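Local atomic coordinates of bifunctional GH43-CE protein (Bacteroides eggerthii, PDB entry 6MLY), a protein that probably hydrolyses xylan-derived chains as a family 43 beta-xylosidase and carries a second, esterase-like domain on the same polypeptide. Residues A[70-84]-A[328-340]. Sequence-based numbering, arbitrary orientation.
Sequences NYAYDTLANIPTMNL and LPLVWQWNHNPDN
The imidazole of His336 carries Leu84 on one face, with CD2 of Leu84 3.6 Å from the ring centroid in a CH-pi contact, while the carbonyl oxygen of Thr81 lies at its edge. In the ring plane ND1 of His336 donates to OD1 of Asn335, whose ND2 is bonded to the hydroxyl of Tyr91, and NE2 of His336 accepts from the backbone N of Thr90, which fixes the ring's rotation. The Tyr71 ring is met at its edge: CD2 of Leu330 lies 3.8 Å from CD1 of Tyr71, and the amide of Gln333 stands 83° to the ring. OH of Tyr71 donates to O of Leu330 at 2.8 Å.

Next to His336, Asn337 binds segment 70-84 three times. Its backbone N reaches O of Met82 almost straight (169°), and ND2 divides its hydrogens between OD1 of Asn83 (2.7 Å) and O of Ala77 (2.9 Å). With CG beside its own backbone N (chi1 -72°), Asn337 also sets OD1 against CG2 of Thr75. The contact illustrates how a family 43 domain and its concanavalin A-like neighbour can be joined: hydrogen bonds from amides and a phenol hydroxyl probably align the two segments, and apolar groups pack against the rings.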
loop_
_atom_site.group_PDB
_atom_site.type_symbol
_atom_site.label_atom_id
_atom_site.label_comp_id
_atom_site.label_asym_id
_atom_site.label_seq_id
_atom_site.Cartn_x
_atom_site.Cartn_y
_atom_site.Cartn_z
ATOM N N ASN A 70 -2.230 -10.649 -26.959
ATOM C CA ASN A 70 -1.454 -9.823 -27.889
ATOM C C ASN A 70 -1.534 -8.349 -27.466
ATOM O O ASN A 70 -2.401 -7.961 -26.668
ATOM C CB ASN A 70 -1.946 -10.024 -29.332
ATOM C CG ASN A 70 -0.958 -9.615 -30.409
ATOM O OD1 ASN A 70 0.099 -9.051 -30.129
ATOM N ND2 ASN A 70 -1.299 -9.901 -31.654
ATOM N N TYR A 71 -0.601 -7.554 -28.012
ATOM C CA TYR A 71 -0.591 -6.098 -27.931
ATOM C C TYR A 71 -0.580 -5.510 -29.349
ATOM O O TYR A 71 -0.069 -6.132 -30.283
ATOM C CB TYR A 71 0.623 -5.616 -27.136
ATOM C CG TYR A 71 0.531 -5.838 -25.649
ATOM C CD1 TYR A 71 0.872 -7.053 -25.077
ATOM C CD2 TYR A 71 0.100 -4.828 -24.804
ATOM C CE1 TYR A 71 0.784 -7.260 -23.710
ATOM C CE2 TYR A 71 0.019 -5.015 -23.434
ATOM C CZ TYR A 71 0.361 -6.235 -22.880
ATOM O OH TYR A 71 0.271 -6.417 -21.528
ATOM N N ALA A 72 -1.126 -4.294 -29.488
ATOM C CA ALA A 72 -1.275 -3.620 -30.776
ATOM C C ALA A 72 0.073 -3.082 -31.276
ATOM O O ALA A 72 0.338 -3.113 -32.488
ATOM C CB ALA A 72 -2.288 -2.508 -30.669
ATOM N N TYR A 73 0.895 -2.557 -30.360
ATOM C CA TYR A 73 2.219 -2.040 -30.710
ATOM C C TYR A 73 3.201 -2.276 -29.559
ATOM O O TYR A 73 2.795 -2.594 -28.455
ATOM C CB TYR A 73 2.136 -0.558 -31.089
ATOM C CG TYR A 73 1.792 0.386 -29.963
ATOM C CD1 TYR A 73 2.755 0.809 -29.053
ATOM C CD2 TYR A 73 0.506 0.887 -29.825
ATOM C CE1 TYR A 73 2.441 1.685 -28.024
ATOM C CE2 TYR A 73 0.179 1.766 -28.805
ATOM C CZ TYR A 73 1.149 2.165 -27.901
ATOM O OH TYR A 73 0.809 3.031 -26.907
ATOM N N ASP A 74 4.491 -2.089 -29.866
ATOM C CA ASP A 74 5.616 -2.279 -28.953
ATOM C C ASP A 74 5.970 -0.937 -28.300
ATOM O O ASP A 74 5.908 -0.807 -27.078
ATOM C CB ASP A 74 6.823 -2.873 -29.685
ATOM C CG ASP A 74 7.133 -4.311 -29.307
ATOM O OD1 ASP A 74 6.711 -5.225 -30.061
ATOM O OD2 ASP A 74 7.824 -4.503 -28.265
ATOM N N THR A 75 6.362 0.038 -29.128
ATOM C CA THR A 75 6.566 1.424 -28.708
ATOM C C THR A 75 5.692 2.334 -29.583
ATOM O O THR A 75 5.437 2.042 -30.752
ATOM C CB THR A 75 8.050 1.816 -28.746
ATOM O OG1 THR A 75 8.611 1.414 -29.993
ATOM C CG2 THR A 75 8.862 1.179 -27.640
ATOM N N LEU A 76 5.239 3.438 -28.983
ATOM C CA LEU A 76 4.291 4.366 -29.581
ATOM C C LEU A 76 5.039 5.355 -30.484
ATOM O O LEU A 76 4.653 5.572 -31.629
ATOM C CB LEU A 76 3.549 5.076 -28.444
ATOM C CG LEU A 76 2.610 6.217 -28.827
ATOM C CD1 LEU A 76 1.665 5.817 -29.961
ATOM C CD2 LEU A 76 1.826 6.676 -27.604
ATOM N N ALA A 77 6.117 5.946 -29.958
ATOM C CA ALA A 77 6.920 6.917 -30.698
ATOM C C ALA A 77 8.299 7.081 -30.041
ATOM O O ALA A 77 8.465 6.870 -28.833
ATOM C CB ALA A 77 6.187 8.235 -30.770
ATOM N N ASN A 78 9.277 7.474 -30.866
ATOM C CA ASN A 78 10.656 7.682 -30.459
ATOM C C ASN A 78 10.873 9.178 -30.192
ATOM O O ASN A 78 11.620 9.831 -30.921
ATOM C CB ASN A 78 11.618 7.138 -31.520
ATOM C CG ASN A 78 13.064 7.101 -31.068
ATOM O OD1 ASN A 78 13.354 6.989 -29.876
ATOM N ND2 ASN A 78 13.985 7.178 -32.014
ATOM N N ILE A 79 10.205 9.707 -29.156
ATOM C CA ILE A 79 10.310 11.125 -28.775
ATOM C C ILE A 79 10.591 11.217 -27.277
ATOM O O ILE A 79 10.132 10.373 -26.507
ATOM C CB ILE A 79 9.054 11.929 -29.187
ATOM C CG1 ILE A 79 7.761 11.374 -28.578
ATOM C CG2 ILE A 79 8.960 12.029 -30.702
ATOM C CD1 ILE A 79 6.588 12.328 -28.643
ATOM N N PRO A 80 11.344 12.249 -26.819
ATOM C CA PRO A 80 11.765 12.349 -25.420
ATOM C C PRO A 80 10.663 12.054 -24.389
ATOM O O PRO A 80 10.919 11.343 -23.416
ATOM C CB PRO A 80 12.237 13.806 -25.299
ATOM C CG PRO A 80 12.739 14.146 -26.686
ATOM C CD PRO A 80 11.835 13.379 -27.629
ATOM N N THR A 81 9.456 12.587 -24.615
ATOM C CA THR A 81 8.313 12.397 -23.706
ATOM C C THR A 81 8.039 10.898 -23.502
ATOM O O THR A 81 7.796 10.467 -22.370
ATOM C CB THR A 81 7.062 13.133 -24.212
ATOM O OG1 THR A 81 7.093 13.134 -25.639
ATOM C CG2 THR A 81 6.971 14.558 -23.709
ATOM N N MET A 82 8.095 10.125 -24.597
ATOM C CA MET A 82 7.790 8.686 -24.596
ATOM C C MET A 82 9.025 7.869 -24.179
ATOM O O MET A 82 8.878 6.755 -23.669
ATOM C CB MET A 82 7.317 8.237 -25.983
ATOM C CG MET A 82 6.734 6.824 -26.032
ATOM S SD MET A 82 5.004 6.704 -25.488
ATOM C CE MET A 82 5.222 6.377 -23.740
ATOM N N ASN A 83 10.229 8.427 -24.383
ATOM C CA ASN A 83 11.513 7.744 -24.103
ATOM C C ASN A 83 12.080 8.093 -22.717
ATOM O O ASN A 83 13.175 7.645 -22.395
ATOM C CB ASN A 83 12.581 8.094 -25.146
ATOM C CG ASN A 83 12.388 7.399 -26.476
ATOM O OD1 ASN A 83 11.748 6.353 -26.557
ATOM N ND2 ASN A 83 12.962 7.963 -27.524
ATOM N N LEU A 84 11.356 8.882 -21.910
ATOM C CA LEU A 84 11.847 9.398 -20.608
ATOM C C LEU A 84 13.236 10.032 -20.773
ATOM O O LEU A 84 14.162 9.715 -20.021
ATOM C CB LEU A 84 11.899 8.269 -19.567
ATOM C CG LEU A 84 10.557 7.721 -19.085
ATOM C CD1 LEU A 84 10.767 6.518 -18.182
ATOM C CD2 LEU A 84 9.745 8.783 -18.361
ATOM N N LEU A 328 9.406 -12.140 -22.674
ATOM C CA LEU A 328 8.641 -11.576 -21.563
ATOM C C LEU A 328 7.159 -11.895 -21.742
ATOM O O LEU A 328 6.510 -11.352 -22.636
ATOM C CB LEU A 328 8.872 -10.061 -21.500
ATOM C CG LEU A 328 10.244 -9.623 -20.985
ATOM C CD1 LEU A 328 10.539 -8.183 -21.378
ATOM C CD2 LEU A 328 10.354 -9.794 -19.473
ATOM N N PRO A 329 6.576 -12.771 -20.890
ATOM C CA PRO A 329 5.132 -13.011 -20.894
ATOM C C PRO A 329 4.316 -11.721 -21.060
ATOM O O PRO A 329 4.734 -10.649 -20.622
ATOM C CB PRO A 329 4.898 -13.636 -19.507
ATOM C CG PRO A 329 6.176 -14.393 -19.215
ATOM C CD PRO A 329 7.274 -13.582 -19.877
ATOM N N LEU A 330 3.138 -11.841 -21.671
ATOM C CA LEU A 330 2.338 -10.669 -22.030
ATOM C C LEU A 330 1.971 -9.871 -20.770
ATOM O O LEU A 330 1.784 -8.653 -20.838
ATOM C CB LEU A 330 1.091 -11.132 -22.793
ATOM C CG LEU A 330 1.369 -11.793 -24.143
ATOM C CD1 LEU A 330 0.218 -12.698 -24.547
ATOM C CD2 LEU A 330 1.641 -10.748 -25.217
ATOM N N VAL A 331 1.893 -10.565 -19.627
ATOM C CA VAL A 331 1.552 -9.952 -18.329
ATOM C C VAL A 331 2.503 -8.784 -18.026
ATOM O O VAL A 331 2.136 -7.878 -17.263
ATOM C CB VAL A 331 1.562 -10.980 -17.181
ATOM C CG1 VAL A 331 0.515 -12.068 -17.366
ATOM C CG2 VAL A 331 2.940 -11.590 -16.980
ATOM N N TRP A 332 3.707 -8.817 -18.619
ATOM C CA TRP A 332 4.736 -7.792 -18.437
ATOM C C TRP A 332 4.509 -6.616 -19.392
ATOM O O TRP A 332 4.231 -6.814 -20.581
ATOM C CB TRP A 332 6.135 -8.381 -18.645
ATOM C CG TRP A 332 6.589 -9.328 -17.573
ATOM C CD1 TRP A 332 6.822 -10.664 -17.709
ATOM C CD2 TRP A 332 6.900 -9.006 -16.208
ATOM N NE1 TRP A 332 7.250 -11.198 -16.527
ATOM C CE2 TRP A 332 7.310 -10.205 -15.587
ATOM C CE3 TRP A 332 6.868 -7.832 -15.447
ATOM C CZ2 TRP A 332 7.685 -10.258 -14.245
ATOM C CZ3 TRP A 332 7.245 -7.883 -14.120
ATOM C CH2 TRP A 332 7.642 -9.083 -13.530
ATOM N N GLN A 333 4.642 -5.399 -18.845
ATOM C CA GLN A 333 4.726 -4.148 -19.606
ATOM C C GLN A 333 5.722 -3.222 -18.887
ATOM O O GLN A 333 5.658 -3.070 -17.669
ATOM C CB GLN A 333 3.359 -3.455 -19.734
ATOM C CG GLN A 333 2.172 -4.382 -19.989
ATOM C CD GLN A 333 0.874 -3.629 -20.186
ATOM O OE1 GLN A 333 0.870 -2.425 -20.420
ATOM N NE2 GLN A 333 -0.247 -4.333 -20.104
ATOM N N TRP A 334 6.625 -2.597 -19.654
ATOM C CA TRP A 334 7.579 -1.614 -19.138
ATOM C C TRP A 334 6.870 -0.284 -18.860
ATOM O O TRP A 334 5.797 -0.018 -19.382
ATOM C CB TRP A 334 8.735 -1.395 -20.120
ATOM C CG TRP A 334 9.464 -2.637 -20.529
ATOM C CD1 TRP A 334 9.197 -3.427 -21.609
ATOM C CD2 TRP A 334 10.612 -3.216 -19.887
ATOM N NE1 TRP A 334 10.090 -4.463 -21.674
ATOM C CE2 TRP A 334 10.969 -4.359 -20.633
ATOM C CE3 TRP A 334 11.371 -2.884 -18.761
ATOM C CZ2 TRP A 334 12.046 -5.170 -20.283
ATOM C CZ3 TRP A 334 12.435 -3.686 -18.418
ATOM C CH2 TRP A 334 12.766 -4.814 -19.169
ATOM N N ASN A 335 7.506 0.550 -18.033
ATOM C CA ASN A 335 7.129 1.943 -17.835
ATOM C C ASN A 335 7.845 2.783 -18.898
ATOM O O ASN A 335 9.075 2.911 -18.852
ATOM C CB ASN A 335 7.485 2.423 -16.426
ATOM C CG ASN A 335 7.263 3.907 -16.213
ATOM O OD1 ASN A 335 6.321 4.490 -16.751
ATOM N ND2 ASN A 335 8.113 4.517 -15.400
ATOM N N HIS A 336 7.070 3.336 -19.844
ATOM C CA HIS A 336 7.598 4.088 -20.981
ATOM C C HIS A 336 8.459 3.155 -21.842
ATOM O O HIS A 336 8.527 1.952 -21.579
ATOM C CB HIS A 336 8.356 5.340 -20.508
ATOM C CG HIS A 336 7.486 6.505 -20.174
ATOM N ND1 HIS A 336 6.628 6.505 -19.092
ATOM C CD2 HIS A 336 7.367 7.720 -20.751
ATOM C CE1 HIS A 336 6.002 7.663 -19.030
ATOM N NE2 HIS A 336 6.440 8.425 -20.037
ATOM N N ASN A 337 9.095 3.716 -22.877
ATOM C CA ASN A 337 9.882 2.945 -23.831
ATOM C C ASN A 337 11.099 2.342 -23.140
ATOM O O ASN A 337 11.930 3.068 -22.599
ATOM C CB ASN A 337 10.328 3.786 -25.027
ATOM C CG ASN A 337 9.184 4.118 -25.954
ATOM O OD1 ASN A 337 8.060 3.675 -25.732
ATOM N ND2 ASN A 337 9.458 4.899 -26.986
ATOM N N PRO A 338 11.257 0.998 -23.171
ATOM C CA PRO A 338 12.422 0.355 -22.568
ATOM C C PRO A 338 13.694 0.650 -23.373
ATOM O O PRO A 338 13.608 0.896 -24.575
ATOM C CB PRO A 338 12.079 -1.142 -22.629
ATOM C CG PRO A 338 11.143 -1.261 -23.809
ATOM C CD PRO A 338 10.351 0.029 -23.810
ATOM N N ASP A 339 14.844 0.644 -22.692
ATOM C CA ASP A 339 16.143 0.564 -23.341
ATOM C C ASP A 339 16.515 -0.922 -23.420
ATOM O O ASP A 339 16.969 -1.503 -22.443
ATOM C CB ASP A 339 17.177 1.419 -22.604
ATOM C CG ASP A 339 18.537 1.493 -23.278
ATOM O OD1 ASP A 339 18.740 0.774 -24.275
ATOM O OD2 ASP A 339 19.390 2.270 -22.790
ATOM N N ASN A 340 16.305 -1.524 -24.597
ATOM C CA ASN A 340 16.371 -2.977 -24.783
ATOM C C ASN A 340 17.827 -3.466 -24.776
ATOM O O ASN A 340 18.064 -4.675 -24.768
ATOM C CB ASN A 340 15.642 -3.416 -26.056
ATOM C CG ASN A 340 14.137 -3.263 -25.964
ATOM O OD1 ASN A 340 13.553 -3.456 -24.902
ATOM N ND2 ASN A 340 13.495 -2.930 -27.076
#